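Long-range contacts in Xaa-Pro dipeptidase (PDB 1WY2), which probably splits dipeptides that carry a C-terminal proline, as a dimeric metallopeptidase with two metal ions in each subunit: residues Leu208-Asp212 against Gly325-Glu330; Tyr241-Leu245 against Glu347-Ile351. All coordinates share one frame; numbering follows the deposited sequence.

Contact 1 of 2, residues Leu208-Asp212 against Gly325-Glu330; sequences LVVID and GGVRIE. With ZN (zinc ion), chain D; ZN (zinc ion), chain E.
L208-D212 and G325-E330 run in the same general direction with their axes 6.9 Å apart at closest and 41° between them, too far for backbone pairing, so side chains do the joining. At the start G325 has backbone angles that only glycine tolerates easily, and L208 sets CD1 over the carbonyl O of G326 and CD2 against CG2 of V327 (3.9 Å), branched aliphatics suited to this buried layer. Further on, CG1 of V210 lies over one face of the R328 guanidinium. The arginine bends at chi3 (66°) and grips D212 side-on: NH2 reaches the anti lone pair of D212 OD2 (2.9 Å), while NE meets the same oxygen from above the carboxylate plane (3.2 Å). The same aspartate belongs to the dinuclear metal centre of the M24 (pita-bread) fold: D212 OD1 and E330 OE1 share one zinc ion, each at 2.0 Å, while E330 OE2 reaches the second zinc at 2.1 Å, which D223, H287 and E316 help to bind. A methionine in place of R328 would probably leave D212 OD2 without its two N-H donors and the carboxylate freer to turn at the metal. T225 OG1 hydrogen-bonds E330 OE1, steadying the bridging glutamate from the second shell.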
loop_
_atom_site.group_PDB
_atom_site.type_symbol
_atom_site.label_atom_id
_atom_site.label_comp_id
_atom_site.label_asym_id
_atom_site.label_seq_id
_atom_site.Cartn_x
_atom_site.Cartn_y
_atom_site.Cartn_z
ATOM N N LEU A 208 -6.808 18.686 21.758
ATOM C CA LEU A 208 -5.417 18.273 21.623
ATOM C C LEU A 208 -5.471 17.772 20.182
ATOM O O LEU A 208 -6.469 17.169 19.782
ATOM C CB LEU A 208 -5.089 17.087 22.536
ATOM C CG LEU A 208 -4.465 17.365 23.903
ATOM C CD1 LEU A 208 -4.529 16.110 24.754
ATOM C CD2 LEU A 208 -3.020 17.824 23.725
ATOM N N VAL A 209 -4.433 18.028 19.394
ATOM C CA VAL A 209 -4.425 17.558 18.013
ATOM C C VAL A 209 -3.083 16.907 17.716
ATOM O O VAL A 209 -2.036 17.554 17.799
ATOM C CB VAL A 209 -4.646 18.709 17.003
ATOM C CG1 VAL A 209 -4.813 18.134 15.592
ATOM C CG2 VAL A 209 -5.874 19.526 17.396
ATOM N N VAL A 210 -3.122 15.620 17.395
ATOM C CA VAL A 210 -1.913 14.878 17.066
ATOM C C VAL A 210 -1.765 14.917 15.548
ATOM O O VAL A 210 -2.708 14.603 14.819
ATOM C CB VAL A 210 -2.008 13.407 17.545
ATOM C CG1 VAL A 210 -0.755 12.632 17.130
ATOM C CG2 VAL A 210 -2.170 13.364 19.059
ATOM N N ILE A 211 -0.584 15.321 15.089
ATOM C CA ILE A 211 -0.277 15.427 13.663
ATOM C C ILE A 211 0.881 14.480 13.356
ATOM O O ILE A 211 2.021 14.750 13.726
ATOM C CB ILE A 211 0.148 16.870 13.309
ATOM C CG1 ILE A 211 -0.928 17.857 13.779
ATOM C CG2 ILE A 211 0.370 17.002 11.804
ATOM C CD1 ILE A 211 -0.445 19.296 13.864
ATOM N N ASP A 212 0.580 13.371 12.688
ATOM C CA ASP A 212 1.589 12.369 12.339
ATOM C C ASP A 212 1.553 12.220 10.819
ATOM O O ASP A 212 0.543 11.806 10.249
ATOM C CB ASP A 212 1.249 11.035 13.021
ATOM C CG ASP A 212 2.394 10.032 12.988
ATOM O OD1 ASP A 212 3.297 10.149 12.133
ATOM O OD2 ASP A 212 2.373 9.102 13.823
ATOM N N GLY A 325 -8.218 11.915 25.222
ATOM C CA GLY A 325 -7.210 12.564 24.404
ATOM C C GLY A 325 -5.862 11.885 24.514
ATOM O O GLY A 325 -5.669 10.988 25.338
ATOM N N GLY A 326 -4.920 12.318 23.688
ATOM C CA GLY A 326 -3.601 11.716 23.719
ATOM C C GLY A 326 -2.530 12.653 23.205
ATOM O O GLY A 326 -2.825 13.685 22.604
ATOM N N VAL A 327 -1.279 12.288 23.454
ATOM C CA VAL A 327 -0.142 13.091 23.018
ATOM C C VAL A 327 0.970 12.196 22.491
ATOM O O VAL A 327 1.299 11.190 23.107
ATOM C CB VAL A 327 0.452 13.915 24.187
ATOM C CG1 VAL A 327 1.712 14.646 23.722
ATOM C CG2 VAL A 327 -0.576 14.915 24.706
ATOM N N ARG A 328 1.527 12.560 21.339
ATOM C CA ARG A 328 2.653 11.833 20.767
ATOM C C ARG A 328 3.613 12.842 20.148
ATOM O O ARG A 328 3.194 13.804 19.504
ATOM C CB ARG A 328 2.221 10.821 19.690
ATOM C CG ARG A 328 3.430 10.115 19.037
ATOM C CD ARG A 328 3.067 8.856 18.228
ATOM N NE ARG A 328 2.254 9.118 17.041
ATOM C CZ ARG A 328 0.929 8.998 16.991
ATOM N NH1 ARG A 328 0.249 8.624 18.064
ATOM N NH2 ARG A 328 0.283 9.222 15.852
ATOM N N ILE A 329 4.902 12.632 20.383
ATOM C CA ILE A 329 5.941 13.492 19.825
ATOM C C ILE A 329 6.933 12.532 19.189
ATOM O O ILE A 329 7.494 11.671 19.864
ATOM C CB ILE A 329 6.615 14.335 20.923
ATOM C CG1 ILE A 329 5.567 15.241 21.578
ATOM C CG2 ILE A 329 7.741 15.169 20.318
ATOM C CD1 ILE A 329 6.076 16.034 22.770
ATOM N N GLU A 330 7.127 12.676 17.881
ATOM C CA GLU A 330 7.996 11.785 17.122
ATOM C C GLU A 330 9.002 12.475 16.213
ATOM O O GLU A 330 8.666 13.425 15.505
ATOM C CB GLU A 330 7.128 10.848 16.268
ATOM C CG GLU A 330 7.879 10.142 15.144
ATOM C CD GLU A 330 6.989 9.257 14.295
ATOM O OE1 GLU A 330 5.830 9.644 14.038
ATOM O OE2 GLU A 330 7.461 8.183 13.871
HETATM ZN ZN ZN D . 4.726 8.818 12.602
HETATM ZN ZN ZN E . 6.647 6.387 13.197
#

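Contact 2 of 2, residues Tyr241-Leu245 against Glu347-Ile351; sequences YEIVL and ERELI
Y241 carries its ring away from the helix with CG anti to the backbone N (chi1 156°), while I351 holds chi1 at 104°, off the staggered positions, and lays its CG1 over one face of that ring. The carbon stands 3.5 Å from the centroid of the Y241 ring and 23° off the normal, a CH-pi contact displaced toward the rim, where CG1 of I351 is 3.3 Å from CD2 of Y241. CD1 of I351 continues toward the base of the ring, 3.6 Å from CG of Y241, and the two side chains slide past each other in opposite directions. An aromatic residue suits the helix position because its flat face can receive the CG1-CD1 arm of the last residue. The terminal carboxylate lies by the outer part of the ring, with OXT of I351 3.2 Å from CE2 of Y241.

One turn later L245 crosses the loop side chains at about a right angle. Its CD2 meets the aliphatic CG of E349 at 3.5 Å and its CD1 meets CB of R348, so the charged residues offer their methylenes to leucine. The carboxylate of E349 stays beside the leucine, whereas R348 sends NH1 to OE1 of Q248 on the same helix. A water makes weak links to Y241 OH and to OE2 of E349. Within the loop, E349 N donates to OE1 of E347 (2.9 Å), and E349 is the centre of an inverse gamma turn. Near the protein surface, the irregular C-terminal segment thus packs against helix 235-254 of the M24 (pita-bread) domain.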
loop_
_atom_site.group_PDB
_atom_site.type_symbol
_atom_site.label_atom_id
_atom_site.label_comp_id
_atom_site.label_asym_id
_atom_site.label_seq_id
_atom_site.Cartn_x
_atom_site.Cartn_y
_atom_site.Cartn_z
ATOM N N TYR A 241 1.332 15.986 28.269
ATOM C CA TYR A 241 2.219 16.548 27.254
ATOM C C TYR A 241 3.652 16.674 27.785
ATOM O O TYR A 241 4.608 16.268 27.121
ATOM C CB TYR A 241 1.707 17.924 26.817
ATOM C CG TYR A 241 2.775 18.833 26.249
ATOM C CD1 TYR A 241 3.330 18.601 24.994
ATOM C CD2 TYR A 241 3.243 19.922 26.985
ATOM C CE1 TYR A 241 4.327 19.432 24.481
ATOM C CE2 TYR A 241 4.235 20.759 26.486
ATOM C CZ TYR A 241 4.773 20.509 25.236
ATOM O OH TYR A 241 5.751 21.343 24.749
ATOM N N GLU A 242 3.798 17.234 28.982
ATOM C CA GLU A 242 5.121 17.418 29.575
ATOM C C GLU A 242 5.825 16.085 29.793
ATOM O O GLU A 242 7.047 15.990 29.659
ATOM C CB GLU A 242 5.009 18.178 30.905
ATOM C CG GLU A 242 4.385 19.562 30.764
ATOM C CD GLU A 242 4.300 20.318 32.082
ATOM O OE1 GLU A 242 3.930 19.704 33.106
ATOM O OE2 GLU A 242 4.591 21.532 32.086
ATOM N N ILE A 243 5.052 15.059 30.135
ATOM C CA ILE A 243 5.607 13.726 30.363
ATOM C C ILE A 243 6.119 13.108 29.058
ATOM O O ILE A 243 7.217 12.554 29.012
ATOM C CB ILE A 243 4.550 12.801 31.001
ATOM C CG1 ILE A 243 4.187 13.327 32.395
ATOM C CG2 ILE A 243 5.077 11.368 31.082
ATOM C CD1 ILE A 243 3.048 12.578 33.062
ATOM N N VAL A 244 5.324 13.198 27.998
ATOM C CA VAL A 244 5.743 12.647 26.713
ATOM C C VAL A 244 6.969 13.408 26.198
ATOM O O VAL A 244 7.905 12.809 25.675
ATOM C CB VAL A 244 4.607 12.725 25.669
ATOM C CG1 VAL A 244 5.123 12.293 24.298
ATOM C CG2 VAL A 244 3.455 11.816 26.095
ATOM N N LEU A 245 6.963 14.730 26.359
ATOM C CA LEU A 245 8.085 15.555 25.917
ATOM C C LEU A 245 9.362 15.159 26.650
ATOM O O LEU A 245 10.432 15.050 26.050
ATOM C CB LEU A 245 7.790 17.036 26.179
ATOM C CG LEU A 245 8.889 18.025 25.778
ATOM C CD1 LEU A 245 9.081 17.997 24.264
ATOM C CD2 LEU A 245 8.508 19.422 26.240
ATOM N N GLU A 347 10.165 22.310 15.989
ATOM C CA GLU A 347 10.135 22.485 17.440
ATOM C C GLU A 347 9.214 21.445 18.071
ATOM O O GLU A 347 8.167 21.116 17.518
ATOM C CB GLU A 347 9.639 23.893 17.794
ATOM C CG GLU A 347 9.394 24.119 19.279
ATOM C CD GLU A 347 10.655 23.995 20.115
ATOM O OE1 GLU A 347 10.629 23.260 21.125
ATOM O OE2 GLU A 347 11.671 24.637 19.767
ATOM N N ARG A 348 9.602 20.942 19.237
ATOM C CA ARG A 348 8.812 19.933 19.928
ATOM C C ARG A 348 7.922 20.503 21.027
ATOM O O ARG A 348 6.845 19.973 21.297
ATOM C CB ARG A 348 9.736 18.862 20.507
ATOM C CG ARG A 348 10.347 17.958 19.451
ATOM C CD ARG A 348 11.448 17.092 20.029
ATOM N NE ARG A 348 12.674 17.854 20.266
ATOM C CZ ARG A 348 13.798 17.321 20.732
ATOM N NH1 ARG A 348 13.851 16.024 21.017
ATOM N NH2 ARG A 348 14.878 18.078 20.893
ATOM N N GLU A 349 8.373 21.580 21.658
ATOM C CA GLU A 349 7.601 22.211 22.721
ATOM C C GLU A 349 6.612 23.177 22.079
ATOM O O GLU A 349 6.884 24.375 21.967
ATOM C CB GLU A 349 8.542 22.958 23.673
ATOM C CG GLU A 349 9.663 22.084 24.224
ATOM C CD GLU A 349 10.586 22.828 25.172
ATOM O OE1 GLU A 349 11.218 23.819 24.741
ATOM O OE2 GLU A 349 10.683 22.421 26.349
ATOM N N LEU A 350 5.461 22.651 21.667
ATOM C CA LEU A 350 4.451 23.462 21.001
ATOM C C LEU A 350 3.239 23.882 21.834
ATOM O O LEU A 350 2.324 24.525 21.317
ATOM C CB LEU A 350 3.985 22.745 19.729
ATOM C CG LEU A 350 5.107 22.446 18.727
ATOM C CD1 LEU A 350 4.544 21.696 17.530
ATOM C CD2 LEU A 350 5.761 23.746 18.278
ATOM N N ILE A 351 3.218 23.525 23.115
ATOM C CA ILE A 351 2.108 23.926 23.973
ATOM C C ILE A 351 2.636 24.439 25.312
ATOM O O ILE A 351 2.092 25.447 25.813
ATOM C CB ILE A 351 1.088 22.765 24.216
ATOM C CG1 ILE A 351 1.263 22.182 25.618
ATOM C CG2 ILE A 351 1.261 21.681 23.161
ATOM C CD1 ILE A 351 0.163 21.230 26.024
ATOM O OXT ILE A 351 3.584 23.824 25.845
HETATM O O HOH W 1 7.563 23.060 27.013
#

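Contacts 1 and 2 have centres 10 Å apart, on the same side of the chain's centre, and their segments alternate along the sequence: 208-212, 241-245, 325-330, then 347-351. Strand 325-336 of contact 1 is the shared element: its V327 and I329 pack on V244 of helix 235-254, and I329 also touches L245 and R348, so the strand that carries E330 is backed by the helix and C-terminal tail of contact 2. Strand 220-229 joins them too, with L208 and V210 on one hand and L350 and I351 on the other touching it. The buried metal site and the surface contact of the chain end thus belong to one continuous packed region of the catalytic domain.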